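Local coordinates for protein probable mRNA-capping enzyme (PDB 3BGY) that removes the terminal phosphate from the triphosphate end of nascent mRNA, as the triphosphatase domain of a multifunctional viral capping enzyme, at residues Lys65-Ile77 against Arg85-Phe97. Numbering follows the deposited sequence.
Sequences KIESNNYLDISLI and RVSLFNQEQIGEF. With ACT (acetate ion), chain E.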
ATOM      1  N   LYS A  65       6.896   4.403  17.679  1.00 14.40           N
ATOM      2  CA  LYS A  65       5.875   4.668  16.681  1.00 12.46           C
ATOM      3  C   LYS A  65       6.419   4.686  15.255  1.00 17.27           C
ATOM      4  O   LYS A  65       5.702   5.090  14.323  1.00 14.44           O
ATOM      5  CB  LYS A  65       5.177   5.990  17.036  1.00 16.81           C
ATOM      6  CG  LYS A  65       4.538   5.982  18.438  1.00 16.09           C
ATOM      7  CD  LYS A  65       3.373   5.028  18.497  1.00 24.29           C
ATOM      8  CE  LYS A  65       2.677   5.059  19.848  1.00 29.31           C
ATOM      9  NZ  LYS A  65       1.639   4.001  19.938  1.00 36.47           N
ATOM     10  N   ILE A  66       7.683   4.264  15.094  1.00 14.71           N
ATOM     11  CA  ILE A  66       8.319   4.175  13.766  1.00 12.48           C
ATOM     12  C   ILE A  66       8.464   2.695  13.422  1.00 19.87           C
ATOM     13  O   ILE A  66       8.884   1.887  14.255  1.00 18.98           O
ATOM     14  CB  ILE A  66       9.744   4.829  13.712  1.00 12.90           C
ATOM     15  CG1 ILE A  66       9.696   6.312  14.106  1.00 12.90           C
ATOM     16  CG2 ILE A  66      10.334   4.696  12.309  1.00 15.68           C
ATOM     17  CD1 ILE A  66      11.055   7.005  14.214  1.00 16.20           C
ATOM     18  N   GLU A  67       8.126   2.332  12.195  1.00 12.69           N
ATOM     19  CA  GLU A  67       8.295   0.949  11.761  1.00 17.81           C
ATOM     20  C   GLU A  67       8.939   1.043  10.375  1.00 23.63           C
ATOM     21  O   GLU A  67       8.505   1.840   9.535  1.00 22.16           O
ATOM     22  CB  GLU A  67       6.948   0.227  11.675  1.00 17.92           C
ATOM     23  CG  GLU A  67       7.045  -1.278  11.438  1.00 43.37           C
ATOM     24  CD  GLU A  67       5.678  -1.924  11.302  1.00 49.16           C
ATOM     25  OE1 GLU A  67       4.948  -1.974  12.313  1.00 54.97           O
ATOM     26  OE2 GLU A  67       5.333  -2.365  10.183  1.00 58.70           O
ATOM     27  N   SER A  68      10.010   0.288  10.151  1.00 15.56           N
ATOM     28  CA  SER A  68      10.638   0.322   8.837  1.00 15.05           C
ATOM     29  C   SER A  68      10.865  -1.099   8.388  1.00 19.65           C
ATOM     30  O   SER A  68      11.206  -1.960   9.197  1.00 20.43           O
ATOM     31  CB  SER A  68      11.936   1.134   8.803  1.00 23.27           C
ATOM     32  OG  SER A  68      12.845   0.720   9.794  1.00 29.07           O
ATOM     33  N   ASN A  69      10.550  -1.382   7.131  1.00 16.42           N
ATOM     34  CA  ASN A  69      10.703  -2.749   6.618  1.00 19.04           C
ATOM     35  C   ASN A  69      11.108  -2.771   5.167  1.00 21.49           C
ATOM     36  O   ASN A  69      10.700  -1.917   4.407  1.00 16.19           O
ATOM     37  CB  ASN A  69       9.363  -3.507   6.666  1.00 19.17           C
ATOM     38  CG  ASN A  69       8.921  -3.862   8.064  1.00 29.53           C
ATOM     39  OD1 ASN A  69       9.551  -4.678   8.744  1.00 36.59           O
ATOM     40  ND2 ASN A  69       7.821  -3.267   8.498  1.00 30.47           N
ATOM     41  N   ASN A  70      11.857  -3.801   4.795  1.00 17.71           N
ATOM     42  CA  ASN A  70      12.258  -4.059   3.407  1.00 15.65           C
ATOM     43  C   ASN A  70      11.437  -5.331   3.100  1.00 18.34           C
ATOM     44  O   ASN A  70      11.449  -6.295   3.882  1.00 19.16           O
ATOM     45  CB  ASN A  70      13.742  -4.430   3.267  1.00 18.67           C
ATOM     46  CG  ASN A  70      14.673  -3.339   3.703  1.00 29.47           C
ATOM     47  OD1 ASN A  70      14.511  -2.194   3.321  1.00 27.99           O
ATOM     48  ND2 ASN A  70      15.683  -3.700   4.489  1.00 34.99           N
ATOM     49  N   TYR A  71      10.662  -5.319   2.023  1.00 15.96           N
ATOM     50  CA  TYR A  71       9.858  -6.489   1.671  1.00 14.57           C
ATOM     51  C   TYR A  71       9.591  -6.596   0.189  1.00 17.26           C
ATOM     52  O   TYR A  71       9.650  -5.610  -0.524  1.00 14.78           O
ATOM     53  CB  TYR A  71       8.528  -6.512   2.447  1.00 13.45           C
ATOM     54  CG  TYR A  71       7.588  -5.345   2.219  1.00 16.05           C
ATOM     55  CD1 TYR A  71       7.773  -4.129   2.894  1.00 16.12           C
ATOM     56  CD2 TYR A  71       6.460  -5.487   1.400  1.00 15.02           C
ATOM     57  CE1 TYR A  71       6.833  -3.082   2.757  1.00 18.00           C
ATOM     58  CE2 TYR A  71       5.513  -4.452   1.263  1.00 20.02           C
ATOM     59  CZ  TYR A  71       5.709  -3.260   1.941  1.00 19.20           C
ATOM     60  OH  TYR A  71       4.798  -2.241   1.779  1.00 21.04           O
ATOM     61  N   LEU A  72       9.256  -7.804  -0.254  1.00 13.60           N
ATOM     62  CA  LEU A  72       8.942  -8.048  -1.655  1.00 12.64           C
ATOM     63  C   LEU A  72       7.445  -8.375  -1.812  1.00 15.16           C
ATOM     64  O   LEU A  72       6.931  -9.314  -1.183  1.00 12.93           O
ATOM     65  CB  LEU A  72       9.777  -9.241  -2.184  1.00 12.77           C
ATOM     66  CG  LEU A  72       9.451  -9.658  -3.619  1.00 13.74           C
ATOM     67  CD1 LEU A  72       9.822  -8.575  -4.582  1.00 17.33           C
ATOM     68  CD2 LEU A  72      10.141 -10.971  -3.973  1.00 17.09           C
ATOM     69  N   ASP A  73       6.742  -7.578  -2.622  1.00 12.07           N
ATOM     70  CA  ASP A  73       5.327  -7.824  -2.928  1.00 13.53           C
ATOM     71  C   ASP A  73       5.218  -8.571  -4.243  1.00 18.34           C
ATOM     72  O   ASP A  73       5.787  -8.144  -5.245  1.00 17.48           O
ATOM     73  CB  ASP A  73       4.544  -6.518  -3.138  1.00 15.73           C
ATOM     74  CG  ASP A  73       4.022  -5.926  -1.863  1.00 21.50           C
ATOM     75  OD1 ASP A  73       4.100  -6.579  -0.812  1.00 22.19           O
ATOM     76  OD2 ASP A  73       3.481  -4.803  -1.923  1.00 24.60           O
ATOM     77  N   ILE A  74       4.446  -9.657  -4.250  1.00 13.02           N
ATOM     78  CA  ILE A  74       4.235 -10.429  -5.474  1.00 11.36           C
ATOM     79  C   ILE A  74       2.741 -10.367  -5.676  1.00 11.94           C
ATOM     80  O   ILE A  74       1.962 -10.863  -4.860  1.00 14.16           O
ATOM     81  CB  ILE A  74       4.702 -11.907  -5.357  1.00 12.30           C
ATOM     82  CG1 ILE A  74       6.182 -11.979  -4.998  1.00 15.91           C
ATOM     83  CG2 ILE A  74       4.558 -12.617  -6.710  1.00 15.73           C
ATOM     84  CD1 ILE A  74       6.430 -12.256  -3.544  1.00 21.73           C
ATOM     85  N   SER A  75       2.334  -9.689  -6.742  1.00 12.05           N
ATOM     86  CA  SER A  75       0.914  -9.552  -7.008  1.00 10.63           C
ATOM     87  C   SER A  75       0.476 -10.403  -8.186  1.00 15.92           C
ATOM     88  O   SER A  75       1.069 -10.314  -9.266  1.00 15.02           O
ATOM     89  CB  SER A  75       0.580  -8.101  -7.342  1.00 15.15           C
ATOM     90  OG  SER A  75       0.877  -7.236  -6.262  1.00 15.58           O
ATOM     91  N   LEU A  76      -0.559 -11.214  -7.967  1.00 11.86           N
ATOM     92  CA  LEU A  76      -1.154 -12.009  -9.052  1.00 12.56           C
ATOM     93  C   LEU A  76      -2.361 -11.224  -9.494  1.00 13.28           C
ATOM     94  O   LEU A  76      -3.272 -10.979  -8.702  1.00 14.71           O
ATOM     95  CB  LEU A  76      -1.593 -13.391  -8.584  1.00 12.28           C
ATOM     96  CG  LEU A  76      -0.562 -14.246  -7.889  1.00 16.55           C
ATOM     97  CD1 LEU A  76      -1.256 -15.577  -7.584  1.00 12.59           C
ATOM     98  CD2 LEU A  76       0.691 -14.477  -8.756  1.00 20.46           C
ATOM     99  N   ILE A  77      -2.348 -10.807 -10.761  1.00 12.88           N
ATOM    100  CA  ILE A  77      -3.410  -9.974 -11.328  1.00 16.04           C
ATOM    101  C   ILE A  77      -4.289 -10.803 -12.247  1.00 15.86           C
ATOM    102  O   ILE A  77      -3.858 -11.279 -13.281  1.00 15.11           O
ATOM    103  CB  ILE A  77      -2.806  -8.757 -12.063  1.00 15.47           C
ATOM    104  CG1 ILE A  77      -1.854  -8.020 -11.115  1.00 16.25           C
ATOM    105  CG2 ILE A  77      -3.931  -7.773 -12.523  1.00 19.60           C
ATOM    106  CD1 ILE A  77      -0.807  -7.197 -11.836  1.00 25.88           C
ATOM    107  N   ARG A  85      -2.298 -10.691  -3.501  1.00 11.06           N
ATOM    108  CA  ARG A  85      -0.934 -10.226  -3.220  1.00 10.29           C
ATOM    109  C   ARG A  85      -0.283 -10.819  -1.978  1.00 13.58           C
ATOM    110  O   ARG A  85      -0.876 -10.823  -0.911  1.00 14.62           O
ATOM    111  CB  ARG A  85      -0.932  -8.694  -3.093  1.00 12.28           C
ATOM    112  CG  ARG A  85       0.455  -8.039  -2.867  1.00 15.18           C
ATOM    113  CD  ARG A  85       0.313  -6.562  -2.576  1.00 21.83           C
ATOM    114  NE  ARG A  85      -0.337  -6.328  -1.289  1.00 24.94           N
ATOM    115  CZ  ARG A  85      -0.656  -5.121  -0.814  1.00 39.47           C
ATOM    116  NH1 ARG A  85      -0.385  -4.025  -1.514  1.00 42.99           N
ATOM    117  NH2 ARG A  85      -1.249  -5.009   0.363  1.00 39.20           N
ATOM    118  N   VAL A  86       0.940 -11.309  -2.145  1.00 13.84           N
ATOM    119  CA  VAL A  86       1.711 -11.842  -1.037  1.00 13.72           C
ATOM    120  C   VAL A  86       2.888 -10.893  -0.758  1.00 14.43           C
ATOM    121  O   VAL A  86       3.607 -10.504  -1.690  1.00 14.25           O
ATOM    122  CB  VAL A  86       2.241 -13.256  -1.352  1.00 16.95           C
ATOM    123  CG1 VAL A  86       3.266 -13.693  -0.330  1.00 17.46           C
ATOM    124  CG2 VAL A  86       1.086 -14.235  -1.382  1.00 17.63           C
ATOM    125  N   SER A  87       3.080 -10.511   0.505  1.00 12.98           N
ATOM    126  CA  SER A  87       4.217  -9.672   0.882  1.00 14.51           C
ATOM    127  C   SER A  87       5.173 -10.535   1.709  1.00 14.28           C
ATOM    128  O   SER A  87       4.765 -11.068   2.737  1.00 16.98           O
ATOM    129  CB  SER A  87       3.760  -8.482   1.732  1.00 14.67           C
ATOM    130  OG  SER A  87       2.744  -7.753   1.059  1.00 19.03           O
ATOM    131  N   LEU A  88       6.412 -10.651   1.255  1.00 12.65           N
ATOM    132  CA  LEU A  88       7.444 -11.446   1.948  1.00 13.90           C
ATOM    133  C   LEU A  88       8.341 -10.501   2.726  1.00 17.09           C
ATOM    134  O   LEU A  88       9.049  -9.690   2.123  1.00 14.23           O
ATOM    135  CB  LEU A  88       8.256 -12.238   0.932  1.00 13.20           C
ATOM    136  CG  LEU A  88       7.496 -13.256   0.084  1.00 15.15           C
ATOM    137  CD1 LEU A  88       8.464 -13.953  -0.874  1.00 15.86           C
ATOM    138  CD2 LEU A  88       6.814 -14.297   0.987  1.00 19.00           C
ATOM    139  N   PHE A  89       8.341 -10.643   4.060  1.00 14.74           N
ATOM    140  CA  PHE A  89       9.132  -9.773   4.936  1.00 16.42           C
ATOM    141  C   PHE A  89      10.446 -10.376   5.412  1.00 18.76           C
ATOM    142  O   PHE A  89      11.324  -9.666   5.900  1.00 20.59           O
ATOM    143  CB  PHE A  89       8.301  -9.336   6.154  1.00 16.86           C
ATOM    144  CG  PHE A  89       7.209  -8.357   5.822  1.00 15.88           C
ATOM    145  CD1 PHE A  89       5.946  -8.820   5.413  1.00 17.97           C
ATOM    146  CD2 PHE A  89       7.418  -6.968   5.951  1.00 18.72           C
ATOM    147  CE1 PHE A  89       4.901  -7.917   5.127  1.00 21.72           C
ATOM    148  CE2 PHE A  89       6.365  -6.054   5.670  1.00 15.46           C
ATOM    149  CZ  PHE A  89       5.111  -6.527   5.259  1.00 20.98           C
ATOM    150  N   ASN A  90      10.571 -11.695   5.307  1.00 17.18           N
ATOM    151  CA  ASN A  90      11.814 -12.339   5.753  1.00 23.63           C
ATOM    152  C   ASN A  90      12.863 -12.227   4.627  1.00 20.17           C
ATOM    153  O   ASN A  90      12.658 -12.753   3.549  1.00 19.32           O
ATOM    154  CB  ASN A  90      11.510 -13.790   6.126  1.00 24.52           C
ATOM    155  CG  ASN A  90      12.738 -14.538   6.584  1.00 29.97           C
ATOM    156  OD1 ASN A  90      13.495 -15.042   5.767  1.00 24.67           O
ATOM    157  ND2 ASN A  90      12.959 -14.575   7.890  1.00 31.39           N
ATOM    158  N   GLN A  91      13.988 -11.559   4.905  1.00 22.65           N
ATOM    159  CA  GLN A  91      15.044 -11.339   3.901  1.00 24.14           C
ATOM    160  C   GLN A  91      15.671 -12.581   3.292  1.00 30.28           C
ATOM    161  O   GLN A  91      15.946 -12.603   2.092  1.00 28.40           O
ATOM    162  CB  GLN A  91      16.117 -10.369   4.425  1.00 26.00           C
ATOM    163  CG  GLN A  91      15.571  -9.086   5.085  1.00 39.39           C
ATOM    164  CD  GLN A  91      14.679  -8.259   4.167  1.00 41.46           C
ATOM    165  OE1 GLN A  91      15.121  -7.784   3.114  1.00 44.60           O
ATOM    166  NE2 GLN A  91      13.402  -8.121   4.544  1.00 29.67           N
ATOM    167  N   GLU A  92      15.812 -13.641   4.094  1.00 25.04           N
ATOM    168  CA  GLU A  92      16.361 -14.904   3.611  1.00 28.15           C
ATOM    169  C   GLU A  92      15.359 -15.561   2.637  1.00 25.15           C
ATOM    170  O   GLU A  92      15.760 -16.047   1.580  1.00 27.73           O
ATOM    171  CB  GLU A  92      16.670 -15.832   4.796  1.00 31.18           C
ATOM    172  CG  GLU A  92      17.398 -17.127   4.421  1.00 39.82           C
ATOM    173  CD  GLU A  92      17.912 -17.922   5.620  1.00 44.90           C
ATOM    174  OE1 GLU A  92      17.614 -17.570   6.785  1.00 51.61           O
ATOM    175  OE2 GLU A  92      18.629 -18.915   5.388  1.00 50.72           O
ATOM    176  N   GLN A  93      14.062 -15.444   2.948  1.00 23.19           N
ATOM    177  CA  GLN A  93      12.978 -16.001   2.127  1.00 19.66           C
ATOM    178  C   GLN A  93      12.854 -15.251   0.785  1.00 19.57           C
ATOM    179  O   GLN A  93      12.599 -15.881  -0.249  1.00 21.27           O
ATOM    180  CB  GLN A  93      11.648 -15.964   2.902  1.00 20.16           C
ATOM    181  CG  GLN A  93      10.470 -16.589   2.144  1.00 30.11           C
ATOM    182  CD  GLN A  93       9.303 -16.968   3.028  1.00 32.87           C
ATOM    183  OE1 GLN A  93       9.092 -16.393   4.101  1.00 34.28           O
ATOM    184  NE2 GLN A  93       8.544 -17.968   2.590  1.00 41.19           N
ATOM    185  N   ILE A  94      13.078 -13.932   0.814  1.00 20.16           N
ATOM    186  CA  ILE A  94      13.041 -13.073  -0.394  1.00 18.33           C
ATOM    187  C   ILE A  94      14.152 -13.543  -1.349  1.00 23.94           C
ATOM    188  O   ILE A  94      13.896 -13.799  -2.531  1.00 26.44           O
ATOM    189  CB  ILE A  94      13.263 -11.563  -0.044  1.00 20.90           C
ATOM    190  CG1 ILE A  94      12.083 -11.007   0.762  1.00 19.67           C
ATOM    191  CG2 ILE A  94      13.426 -10.705  -1.345  1.00 25.94           C
ATOM    192  CD1 ILE A  94      12.343  -9.653   1.419  1.00 20.77           C
ATOM    193  N   GLY A  95      15.347 -13.743  -0.788  1.00 26.22           N
ATOM    194  CA  GLY A  95      16.505 -14.195  -1.550  1.00 31.61           C
ATOM    195  C   GLY A  95      16.303 -15.575  -2.131  1.00 27.58           C
ATOM    196  O   GLY A  95      16.658 -15.824  -3.283  1.00 32.50           O
ATOM    197  N   GLU A  96      15.670 -16.451  -1.346  1.00 32.68           N
ATOM    198  CA  GLU A  96      15.376 -17.823  -1.757  1.00 27.96           C
ATOM    199  C   GLU A  96      14.355 -17.862  -2.877  1.00 32.56           C
ATOM    200  O   GLU A  96      14.500 -18.635  -3.820  1.00 29.53           O
ATOM    201  CB  GLU A  96      14.893 -18.656  -0.578  1.00 31.14           C
ATOM    202  CG  GLU A  96      16.019 -19.137   0.323  1.00 41.80           C
ATOM    203  CD  GLU A  96      15.548 -20.133   1.364  1.00 47.74           C
ATOM    204  OE1 GLU A  96      14.787 -21.062   1.008  1.00 55.06           O
ATOM    205  OE2 GLU A  96      15.950 -19.996   2.537  1.00 50.90           O
ATOM    206  N   PHE A  97      13.362 -16.977  -2.790  1.00 26.16           N
ATOM    207  CA  PHE A  97      12.326 -16.874  -3.807  1.00 25.12           C
ATOM    208  C   PHE A  97      12.948 -16.429  -5.138  1.00 21.15           C
ATOM    209  O   PHE A  97      12.664 -17.027  -6.170  1.00 24.71           O
ATOM    210  CB  PHE A  97      11.240 -15.884  -3.361  1.00 21.15           C
ATOM    211  CG  PHE A  97      10.180 -15.621  -4.409  1.00 24.29           C
ATOM    212  CD1 PHE A  97       9.115 -16.505  -4.590  1.00 28.93           C
ATOM    213  CD2 PHE A  97      10.282 -14.502  -5.253  1.00 20.80           C
ATOM    214  CE1 PHE A  97       8.150 -16.286  -5.610  1.00 29.48           C
ATOM    215  CE2 PHE A  97       9.328 -14.267  -6.280  1.00 23.88           C
ATOM    216  CZ  PHE A  97       8.267 -15.159  -6.459  1.00 22.69           C
TER
HETATM  217  C   ACT E2005      13.385  -2.136  11.505  1.00 57.90           C
HETATM  218  O   ACT E2005      12.690  -3.279  11.580  1.00 60.93           O
HETATM  219  OXT ACT E2005      13.486  -1.568  10.459  1.00 58.50           O
HETATM  220  CH3 ACT E2005      14.036  -1.559  12.720  1.00 53.83           C
HETATM  221  O   HOH W   1      11.328  -6.932   6.666  1.00 43.51           O
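Leu72 and Ile74 pack against Ile94 and Phe97 of helix 91-97 in the tight half of this contact, with Leu88 beside them on the same side of the sheet. Their strand, 66-77, runs antiparallel to 85-88. Two hydrogen-bonded pairs, Leu72 with Leu88 and Ile74 with Val86, join them through four backbone bonds. The helix folds back over the apolar face. Ile74 CD1 reaches Leu88 CD1 at 3.8 Å and also lies over one face of the Phe97 ring. Leu72 CD2 touches Phe97 CD2 at 3.8 Å, the two side chains crossing at about a right angle.

The other face, with Asp73, Ser87 and Arg85, is polar and probably lines the inside of the barrel, since helices cover the apolar side. Ser87 OG donates to Asp73 OD1 at 2.6 Å, on the syn side but 31° out of the carboxylate plane. Arg85 NH1 is 4.0 Å from Asp73 OD2, a long ion pair with no N-H aimed at the oxygen.

At the end of the strand pairing, chi1 of 61° lays the Tyr71 ring alongside Phe89 in an offset stack, centroids 4.7 Å apart. Tyr71 CB also sits over the Phe89 face.

The loose side is at Asn70 and the exposed Gln91. Gln91 NE2 donates to Asn70 O at 2.8 Å, from above the carbonyl plane, and to Phe89 O. A water donates to both carbonyls. The arrangement is a beta hairpin running into a helix, within the closed antiparallel barrel of a tunnel-type RNA triphosphatase.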